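Local coordinates for protein pectinesterase 1 (PDB 1XG2) that hydrolyses the methyl esters of pectin in the plant cell wall, releasing methanol, a step thought to prepare cell walls for fruit softening, at residues Ala160-Lys165 with Gly194-Phe199; Lys165-Ala170 with Asn201-Ser206; Val231-Leu236 with Glu261-Gly266. All coordinates share one frame; numbering follows the deposited sequence.

Interaction 1: Ala160-Lys165 with Gly194-Phe199; sequences AVVFQK and GTSIQF
Strands 160-164 and 194-198 run parallel, their axes 4.7 Å apart, and strand 194-198 sits one coil further along the same sheet. Main-chain bonds zip them together in strict register, with Val161 and Phe163 each giving its N-H and its carbonyl to the neighbour; the straightest runs from Phe163 N to Ser196 O (2.9 Å, 171° at the hydrogen).

Residues at matching positions lie side by side on both faces; only the glutamines are alike. On the face of Val161 and Phe163, the valine places CG1 in the crowded position between N and carbonyl carbon (chi1 61°), which brings it to 3.5 Å from Thr195 OG1. Phe163 CG lies beside its own backbone N, so that CD1 lies 4.1 Å from Ile197 CG1 while Ser196 O meets the ring edge in its plane; Tyr143, on neighbouring strand 140-144, stacks on the same ring.

On the other face, Gln164 and Gln198 lie side by side, both extended beyond CG, with amide planes 53° apart. Gln164 NE2 reaches Gln198 OE1 at 3.0 Å; the oxygen lies in the donor's amide plane, whereas the nitrogen stands above the acceptor's carbonyl plane. The C-terminal tail completes the pair, Val312 O accepting from Gln164 NE2 and Gly314 O from Gln198 NE2. Phe199 then folds over, its ring face resting on CG of its own neighbour Gln198 and its CD1 3.7 Å from CG of Gln164.

Parallel, in-register pairing of successive coils, here with a side-chain amide pair, is characteristic of the right-handed parallel beta-helix of pectinesterases.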
loop_
_atom_site.group_PDB
_atom_site.type_symbol
_atom_site.label_atom_id
_atom_site.label_comp_id
_atom_site.label_asym_id
_atom_site.label_seq_id
_atom_site.Cartn_x
_atom_site.Cartn_y
_atom_site.Cartn_z
ATOM N N ALA A 160 -1.137 -1.003 -5.632
ATOM C CA ALA A 160 -2.023 -1.642 -6.589
ATOM C C ALA A 160 -2.182 -3.055 -6.037
ATOM O O ALA A 160 -1.222 -3.831 -6.014
ATOM C CB ALA A 160 -1.422 -1.657 -7.963
ATOM N N VAL A 161 -3.380 -3.370 -5.564
ATOM C CA VAL A 161 -3.588 -4.552 -4.743
ATOM C C VAL A 161 -4.917 -5.241 -5.037
ATOM O O VAL A 161 -5.964 -4.598 -5.130
ATOM C CB VAL A 161 -3.467 -4.212 -3.215
ATOM C CG1 VAL A 161 -4.506 -3.207 -2.784
ATOM C CG2 VAL A 161 -3.579 -5.470 -2.370
ATOM N N VAL A 162 -4.846 -6.561 -5.192
ATOM C CA VAL A 162 -6.024 -7.415 -5.290
ATOM C C VAL A 162 -6.104 -8.398 -4.122
ATOM O O VAL A 162 -5.136 -9.106 -3.817
ATOM C CB VAL A 162 -6.010 -8.193 -6.609
ATOM C CG1 VAL A 162 -7.207 -9.132 -6.702
ATOM C CG2 VAL A 162 -6.002 -7.208 -7.773
ATOM N N PHE A 163 -7.262 -8.413 -3.475
ATOM C CA PHE A 163 -7.639 -9.406 -2.473
ATOM C C PHE A 163 -8.565 -10.395 -3.150
ATOM O O PHE A 163 -9.584 -10.013 -3.731
ATOM C CB PHE A 163 -8.354 -8.753 -1.287
ATOM C CG PHE A 163 -7.494 -7.806 -0.520
ATOM C CD1 PHE A 163 -7.333 -6.500 -0.949
ATOM C CD2 PHE A 163 -6.836 -8.218 0.637
ATOM C CE1 PHE A 163 -6.514 -5.631 -0.260
ATOM C CE2 PHE A 163 -6.021 -7.350 1.332
ATOM C CZ PHE A 163 -5.868 -6.059 0.891
ATOM N N GLN A 164 -8.204 -11.667 -3.096
ATOM C CA GLN A 164 -8.983 -12.702 -3.734
ATOM C C GLN A 164 -9.232 -13.848 -2.777
ATOM O O GLN A 164 -8.295 -14.376 -2.204
ATOM C CB GLN A 164 -8.230 -13.201 -4.957
ATOM C CG GLN A 164 -9.094 -13.552 -6.105
ATOM C CD GLN A 164 -8.276 -13.903 -7.324
ATOM O OE1 GLN A 164 -7.549 -14.894 -7.308
ATOM N NE2 GLN A 164 -8.370 -13.089 -8.369
ATOM N N LYS A 165 -10.496 -14.239 -2.623
ATOM C CA LYS A 165 -10.873 -15.332 -1.724
ATOM C C LYS A 165 -10.341 -15.134 -0.296
ATOM O O LYS A 165 -9.889 -16.071 0.362
ATOM C CB LYS A 165 -10.442 -16.685 -2.303
ATOM C CG LYS A 165 -10.929 -16.917 -3.726
ATOM C CD LYS A 165 -12.016 -17.952 -3.826
ATOM C CE LYS A 165 -12.541 -18.096 -5.275
ATOM N NZ LYS A 165 -11.802 -19.117 -6.106
ATOM N N GLY A 194 -4.781 1.315 -6.633
ATOM C CA GLY A 194 -6.123 1.139 -6.124
ATOM C C GLY A 194 -6.288 -0.201 -5.457
ATOM O O GLY A 194 -5.436 -1.071 -5.559
ATOM N N THR A 195 -7.417 -0.371 -4.785
ATOM C CA THR A 195 -7.716 -1.597 -4.068
ATOM C C THR A 195 -8.872 -2.315 -4.739
ATOM O O THR A 195 -9.934 -1.759 -4.942
ATOM C CB THR A 195 -8.072 -1.271 -2.625
ATOM O OG1 THR A 195 -6.894 -0.855 -1.923
ATOM C CG2 THR A 195 -8.576 -2.502 -1.879
ATOM N N SER A 196 -8.663 -3.584 -5.034
ATOM C CA SER A 196 -9.679 -4.409 -5.660
ATOM C C SER A 196 -9.934 -5.603 -4.748
ATOM O O SER A 196 -9.002 -6.284 -4.340
ATOM C CB SER A 196 -9.187 -4.881 -7.025
ATOM O OG SER A 196 -10.063 -5.845 -7.581
ATOM N N ILE A 197 -11.199 -5.836 -4.419
ATOM C CA ILE A 197 -11.608 -6.927 -3.557
ATOM C C ILE A 197 -12.534 -7.814 -4.394
ATOM O O ILE A 197 -13.577 -7.354 -4.849
ATOM C CB ILE A 197 -12.337 -6.360 -2.322
ATOM C CG1 ILE A 197 -11.343 -5.631 -1.415
ATOM C CG2 ILE A 197 -13.085 -7.458 -1.519
ATOM C CD1 ILE A 197 -12.023 -4.653 -0.462
ATOM N N GLN A 198 -12.144 -9.066 -4.576
ATOM C CA GLN A 198 -12.788 -9.973 -5.531
ATOM C C GLN A 198 -12.964 -11.364 -4.953
ATOM O O GLN A 198 -12.018 -11.936 -4.438
ATOM C CB GLN A 198 -11.909 -10.072 -6.784
ATOM C CG GLN A 198 -12.579 -10.706 -7.976
ATOM C CD GLN A 198 -11.625 -10.885 -9.157
ATOM O OE1 GLN A 198 -10.407 -11.008 -8.970
ATOM N NE2 GLN A 198 -12.183 -10.921 -10.369
ATOM N N PHE A 199 -14.166 -11.924 -5.068
ATOM C CA PHE A 199 -14.469 -13.262 -4.533
ATOM C C PHE A 199 -14.156 -13.368 -3.040
ATOM O O PHE A 199 -13.732 -14.416 -2.562
ATOM C CB PHE A 199 -13.706 -14.367 -5.265
ATOM C CG PHE A 199 -13.654 -14.205 -6.750
ATOM C CD1 PHE A 199 -12.456 -14.377 -7.424
ATOM C CD2 PHE A 199 -14.794 -13.920 -7.483
ATOM C CE1 PHE A 199 -12.391 -14.233 -8.802
ATOM C CE2 PHE A 199 -14.733 -13.775 -8.866
ATOM C CZ PHE A 199 -13.529 -13.942 -9.523
#

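Interaction 2: Lys165-Ala170 with Asn201-Ser206; sequences KCQLVA and NIIASS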
loop_
_atom_site.group_PDB
_atom_site.type_symbol
_atom_site.label_atom_id
_atom_site.label_comp_id
_atom_site.label_asym_id
_atom_site.label_seq_id
_atom_site.Cartn_x
_atom_site.Cartn_y
_atom_site.Cartn_z
ATOM N N LYS A 165 -10.496 -14.239 -2.623
ATOM C CA LYS A 165 -10.873 -15.332 -1.724
ATOM C C LYS A 165 -10.341 -15.134 -0.296
ATOM O O LYS A 165 -9.889 -16.071 0.362
ATOM C CB LYS A 165 -10.442 -16.685 -2.303
ATOM C CG LYS A 165 -10.929 -16.917 -3.726
ATOM C CD LYS A 165 -12.016 -17.952 -3.826
ATOM C CE LYS A 165 -12.541 -18.096 -5.275
ATOM N NZ LYS A 165 -11.802 -19.117 -6.106
ATOM N N CYS A 166 -10.411 -13.891 0.165
ATOM C CA CYS A 166 -10.101 -13.542 1.543
ATOM C C CYS A 166 -11.384 -13.305 2.315
ATOM O O CYS A 166 -12.402 -12.952 1.736
ATOM C CB CYS A 166 -9.253 -12.270 1.595
ATOM S SG CYS A 166 -7.615 -12.475 0.840
ATOM N N GLN A 167 -11.318 -13.483 3.628
ATOM C CA GLN A 167 -12.394 -13.084 4.515
ATOM C C GLN A 167 -11.959 -11.779 5.183
ATOM O O GLN A 167 -10.959 -11.738 5.895
ATOM C CB GLN A 167 -12.669 -14.194 5.532
ATOM C CG GLN A 167 -12.974 -15.523 4.858
ATOM C CD GLN A 167 -13.674 -16.533 5.758
ATOM O OE1 GLN A 167 -14.892 -16.454 5.972
ATOM N NE2 GLN A 167 -12.915 -17.501 6.259
ATOM N N LEU A 168 -12.691 -10.715 4.881
ATOM C CA LEU A 168 -12.456 -9.387 5.423
ATOM C C LEU A 168 -13.509 -9.186 6.504
ATOM O O LEU A 168 -14.702 -9.073 6.221
ATOM C CB LEU A 168 -12.552 -8.333 4.326
ATOM C CG LEU A 168 -11.730 -8.659 3.068
ATOM C CD1 LEU A 168 -11.848 -7.552 2.058
ATOM C CD2 LEU A 168 -10.304 -8.902 3.414
ATOM N N VAL A 169 -13.044 -9.188 7.745
ATOM C CA VAL A 169 -13.880 -9.333 8.920
ATOM C C VAL A 169 -13.817 -8.071 9.768
ATOM O O VAL A 169 -12.801 -7.780 10.420
ATOM C CB VAL A 169 -13.440 -10.541 9.771
ATOM C CG1 VAL A 169 -14.448 -10.788 10.898
ATOM C CG2 VAL A 169 -13.288 -11.791 8.901
ATOM N N ALA A 170 -14.902 -7.317 9.747
ATOM C CA ALA A 170 -15.021 -6.167 10.636
ATOM C C ALA A 170 -15.386 -6.664 12.039
ATOM O O ALA A 170 -16.198 -7.575 12.189
ATOM C CB ALA A 170 -16.049 -5.198 10.113
ATOM N N ASN A 201 -15.243 -12.582 1.194
ATOM C CA ASN A 201 -16.317 -12.619 2.163
ATOM C C ASN A 201 -16.148 -11.414 3.053
ATOM O O ASN A 201 -15.181 -11.362 3.788
ATOM C CB ASN A 201 -16.113 -13.875 3.004
ATOM C CG ASN A 201 -17.375 -14.643 3.245
ATOM O OD1 ASN A 201 -18.240 -14.724 2.379
ATOM N ND2 ASN A 201 -17.462 -15.280 4.427
ATOM N N ILE A 202 -17.053 -10.438 2.997
ATOM C CA ILE A 202 -16.980 -9.280 3.892
ATOM C C ILE A 202 -18.070 -9.441 4.925
ATOM O O ILE A 202 -19.260 -9.314 4.619
ATOM C CB ILE A 202 -17.121 -7.951 3.138
ATOM C CG1 ILE A 202 -16.186 -7.940 1.925
ATOM C CG2 ILE A 202 -16.813 -6.801 4.075
ATOM C CD1 ILE A 202 -16.208 -6.657 1.116
ATOM N N ILE A 203 -17.647 -9.745 6.143
ATOM C CA ILE A 203 -18.536 -10.227 7.181
ATOM C C ILE A 203 -18.205 -9.614 8.536
ATOM O O ILE A 203 -17.173 -8.952 8.704
ATOM C CB ILE A 203 -18.449 -11.755 7.259
ATOM C CG1 ILE A 203 -17.005 -12.205 7.570
ATOM C CG2 ILE A 203 -18.924 -12.364 5.946
ATOM C CD1 ILE A 203 -16.865 -13.699 7.835
ATOM N N ALA A 204 -19.086 -9.874 9.500
ATOM C CA ALA A 204 -18.906 -9.430 10.868
ATOM C C ALA A 204 -18.299 -10.550 11.723
ATOM O O ALA A 204 -18.597 -11.732 11.549
ATOM C CB ALA A 204 -20.245 -9.011 11.455
ATOM N N SER A 205 -17.448 -10.154 12.654
ATOM C CA SER A 205 -16.990 -11.033 13.720
ATOM C C SER A 205 -18.146 -11.355 14.664
ATOM O O SER A 205 -19.192 -10.690 14.641
ATOM C CB SER A 205 -15.909 -10.328 14.505
ATOM O OG SER A 205 -16.485 -9.218 15.155
ATOM N N SER A 206 -17.954 -12.358 15.508
ATOM C CA SER A 206 -18.978 -12.748 16.470
ATOM C C SER A 206 -19.261 -11.631 17.484
ATOM O O SER A 206 -20.391 -11.514 17.942
ATOM C CB SER A 206 -18.585 -14.033 17.200
ATOM O OG SER A 206 -17.486 -13.812 18.055
#
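A second parallel sheet of the beta-helix carries this contact, in which strand 167-170 lies beside strand 201-204 on the next coil at a 24° angle. Cys166, Leu168 and Ala170 supply the bonding edge: Leu168 N donates to Asn201 O at 2.8 Å, and the last bond, Ser205 N to Ala170 O, extends the pairing just past the second strand.

Side chains of Gln167, Val169, Asn201 and Ile203 share one face. Gln167, swung beside its backbone N and extended beyond CG, lies alongside Asn201, and Asn201 ND2 approaches a lone pair of Gln167 OE1 in the carbonyl plane at 3.2 Å, though the bond is bent to 139° at the hydrogen. Ile203 puts CG1 in the crowded position between N and carbonyl carbon (chi1 59°), where it meets Val169 CG2 at 4.0 Å. The other branch, Val169 CG1, packs 3.5 Å from Ser205 N. On the opposite face Leu168 CD1 lies 4.4 Å from Ile202 CG1, within the buried interior.

Chemically, the main-chain bonds set the spacing, the face of Leu168, Ile202 and Ala170 is aliphatic in these segments, and the partly exposed face begins with a bent hydrogen bond between side-chain amides, which is likely to be weaker than the main-chain bonds.

Interaction 3: Val231-Leu236 with Glu261-Gly266; sequences VMESYL and EFMNNG
Backbone hydrogen bonds join the two segments on both sides of a turn. Before it, Val231 and Met232 pair in parallel with Glu261 and Phe262, and Glu233 N meets Phe262 O nearly along the carbonyl axis at 2.8 Å. Beyond it, Ser234 O receives Asn265 N and Leu236 N donates to Asn265 O.

Hydrogen bonds from side chains span the corner. Asn264, with CG beside its backbone N (chi1 -62°), turns its amide toward the backbone of Val231-Ser234: OD1 takes Ser234 N on a lone pair at 3.0 Å, while ND2 donates to Val231 O at 3.1 Å from above the carbonyl plane. Val231 O thereby accepts two N-H groups, the other being Phe262 N. Within the turn Ser234 OG donates to Met232 O at 2.9 Å. One water accepts from Asn265 ND2 and donates weakly to Glu233 O.

Among the apolar and aromatic contacts, Met232 CB lies at the edge of the Phe262 ring, 3.6 Å from Phe262 CB; Met232 SD lies 5.5 Å from the Phe262 ring centroid, an oblique Met-aromatic contact. Met263 bends at chi2 (-63°) to set CG over a face of that ring. Leu236 CD1 rests 4.0 Å from Asn264 CB. A polar atom, Asn265 OD1, meets the Tyr235 ring edge.

Buried Glu261 is held by a salt bridge to Arg274 and hydrogen bonds with Tyr280 and Trp245. Both ends of one amide are used on backbone groups where the strand pairing is interrupted, so Asn264 carries the polar bonding through the bend, its rotation fixed by acceptor and donor together.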
loop_
_atom_site.group_PDB
_atom_site.type_symbol
_atom_site.label_atom_id
_atom_site.label_comp_id
_atom_site.label_asym_id
_atom_site.label_seq_id
_atom_site.Cartn_x
_atom_site.Cartn_y
_atom_site.Cartn_z
ATOM N N VAL A 231 -15.225 -3.327 -5.208
ATOM C CA VAL A 231 -15.584 -4.555 -4.533
ATOM C C VAL A 231 -16.452 -5.332 -5.520
ATOM O O VAL A 231 -17.505 -4.846 -5.909
ATOM C CB VAL A 231 -16.383 -4.282 -3.257
ATOM C CG1 VAL A 231 -16.836 -5.604 -2.631
ATOM C CG2 VAL A 231 -15.557 -3.449 -2.265
ATOM N N MET A 232 -16.000 -6.506 -5.945
ATOM C CA MET A 232 -16.736 -7.264 -6.961
ATOM C C MET A 232 -16.808 -8.762 -6.736
ATOM O O MET A 232 -15.935 -9.360 -6.118
ATOM C CB MET A 232 -16.194 -6.945 -8.359
ATOM C CG MET A 232 -14.766 -7.232 -8.612
ATOM S SD MET A 232 -14.193 -6.407 -10.162
ATOM C CE MET A 232 -12.586 -7.095 -10.217
ATOM N N GLU A 233 -17.888 -9.364 -7.237
ATOM C CA GLU A 233 -18.139 -10.784 -7.099
ATOM C C GLU A 233 -17.890 -11.285 -5.684
ATOM O O GLU A 233 -17.347 -12.369 -5.482
ATOM C CB GLU A 233 -17.311 -11.576 -8.117
ATOM C CG GLU A 233 -17.730 -11.332 -9.561
ATOM C CD GLU A 233 -18.974 -12.128 -9.997
ATOM O OE1 GLU A 233 -19.507 -12.973 -9.221
ATOM O OE2 GLU A 233 -19.431 -11.897 -11.143
ATOM N N SER A 234 -18.305 -10.488 -4.710
ATOM C CA SER A 234 -18.064 -10.786 -3.307
ATOM C C SER A 234 -19.370 -10.885 -2.528
ATOM O O SER A 234 -20.412 -10.353 -2.939
ATOM C CB SER A 234 -17.182 -9.704 -2.671
ATOM O OG SER A 234 -15.883 -9.686 -3.236
ATOM N N TYR A 235 -19.294 -11.590 -1.406
ATOM C CA TYR A 235 -20.391 -11.684 -0.466
ATOM C C TYR A 235 -20.256 -10.559 0.531
ATOM O O TYR A 235 -19.207 -10.393 1.151
ATOM C CB TYR A 235 -20.380 -13.029 0.249
ATOM C CG TYR A 235 -21.413 -13.141 1.353
ATOM C CD1 TYR A 235 -22.666 -13.709 1.103
ATOM C CD2 TYR A 235 -21.143 -12.693 2.652
ATOM C CE1 TYR A 235 -23.626 -13.813 2.110
ATOM C CE2 TYR A 235 -22.103 -12.793 3.667
ATOM C CZ TYR A 235 -23.333 -13.367 3.384
ATOM O OH TYR A 235 -24.284 -13.473 4.369
ATOM N N LEU A 236 -21.326 -9.788 0.678
ATOM C CA LEU A 236 -21.402 -8.692 1.638
ATOM C C LEU A 236 -22.454 -9.021 2.695
ATOM O O LEU A 236 -23.640 -9.181 2.367
ATOM C CB LEU A 236 -21.791 -7.401 0.917
ATOM C CG LEU A 236 -20.654 -6.624 0.239
ATOM C CD1 LEU A 236 -19.874 -7.500 -0.684
ATOM C CD2 LEU A 236 -21.181 -5.400 -0.513
ATOM N N GLU A 261 -18.954 -1.099 -7.366
ATOM C CA GLU A 261 -19.426 -2.419 -6.992
ATOM C C GLU A 261 -19.953 -3.154 -8.226
ATOM O O GLU A 261 -20.726 -2.585 -9.002
ATOM C CB GLU A 261 -20.514 -2.321 -5.926
ATOM C CG GLU A 261 -19.987 -1.876 -4.568
ATOM C CD GLU A 261 -21.098 -1.611 -3.565
ATOM O OE1 GLU A 261 -21.650 -2.591 -3.031
ATOM O OE2 GLU A 261 -21.415 -0.427 -3.308
ATOM N N PHE A 262 -19.521 -4.402 -8.395
ATOM C CA PHE A 262 -19.861 -5.235 -9.551
ATOM C C PHE A 262 -20.246 -6.629 -9.090
ATOM O O PHE A 262 -19.422 -7.361 -8.558
ATOM C CB PHE A 262 -18.654 -5.325 -10.499
ATOM C CG PHE A 262 -18.830 -6.251 -11.680
ATOM C CD1 PHE A 262 -19.644 -5.897 -12.747
ATOM C CD2 PHE A 262 -18.141 -7.451 -11.749
ATOM C CE1 PHE A 262 -19.781 -6.738 -13.852
ATOM C CE2 PHE A 262 -18.262 -8.294 -12.847
ATOM C CZ PHE A 262 -19.087 -7.934 -13.905
ATOM N N MET A 263 -21.506 -6.991 -9.294
ATOM C CA MET A 263 -21.995 -8.370 -9.155
ATOM C C MET A 263 -21.720 -8.977 -7.763
ATOM O O MET A 263 -21.399 -10.149 -7.620
ATOM C CB MET A 263 -21.327 -9.224 -10.234
ATOM C CG MET A 263 -21.705 -8.779 -11.649
ATOM S SD MET A 263 -23.464 -8.954 -11.972
ATOM C CE MET A 263 -23.496 -8.178 -13.594
ATOM N N ASN A 264 -21.883 -8.180 -6.719
ATOM C CA ASN A 264 -21.829 -8.702 -5.356
ATOM C C ASN A 264 -23.134 -9.409 -4.966
ATOM O O ASN A 264 -24.168 -9.250 -5.623
ATOM C CB ASN A 264 -21.527 -7.582 -4.375
ATOM C CG ASN A 264 -20.184 -6.936 -4.634
ATOM O OD1 ASN A 264 -19.211 -7.615 -4.908
ATOM N ND2 ASN A 264 -20.135 -5.622 -4.550
ATOM N N ASN A 265 -23.073 -10.202 -3.909
ATOM C CA ASN A 265 -24.246 -10.920 -3.417
ATOM C C ASN A 265 -24.271 -10.851 -1.897
ATOM O O ASN A 265 -23.327 -10.354 -1.285
ATOM C CB ASN A 265 -24.227 -12.371 -3.912
ATOM C CG ASN A 265 -23.116 -13.187 -3.280
ATOM O OD1 ASN A 265 -23.351 -13.971 -2.360
ATOM N ND2 ASN A 265 -21.905 -13.009 -3.769
ATOM N N GLY A 266 -25.364 -11.315 -1.299
ATOM C CA GLY A 266 -25.523 -11.297 0.145
ATOM C C GLY A 266 -26.392 -10.169 0.653
ATOM O O GLY A 266 -26.757 -9.265 -0.092
HETATM O O HOH W 1 -19.394 -14.442 -3.766
#

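From the N terminus, the chain runs down strand 160-164, bends at Lys165, which interactions 1 and 2 share, and continues as strand 167-170. It then makes a full coil and returns as 194-198 and 201-204, so the two contacts alternate along the chain and close the same coil in two different sheets. Their faces meet inside, where Ile197 packs on Leu168 and Ile202. Interaction 3 opens later and closes a subsequent coil, running from the first sheet round the corner to the end strand of the second. Interactions 1 and 2 join one pair of coils and interaction 3 the next pair; bonds of Met232 and Tyr235 to the preceding coil link the two pairs.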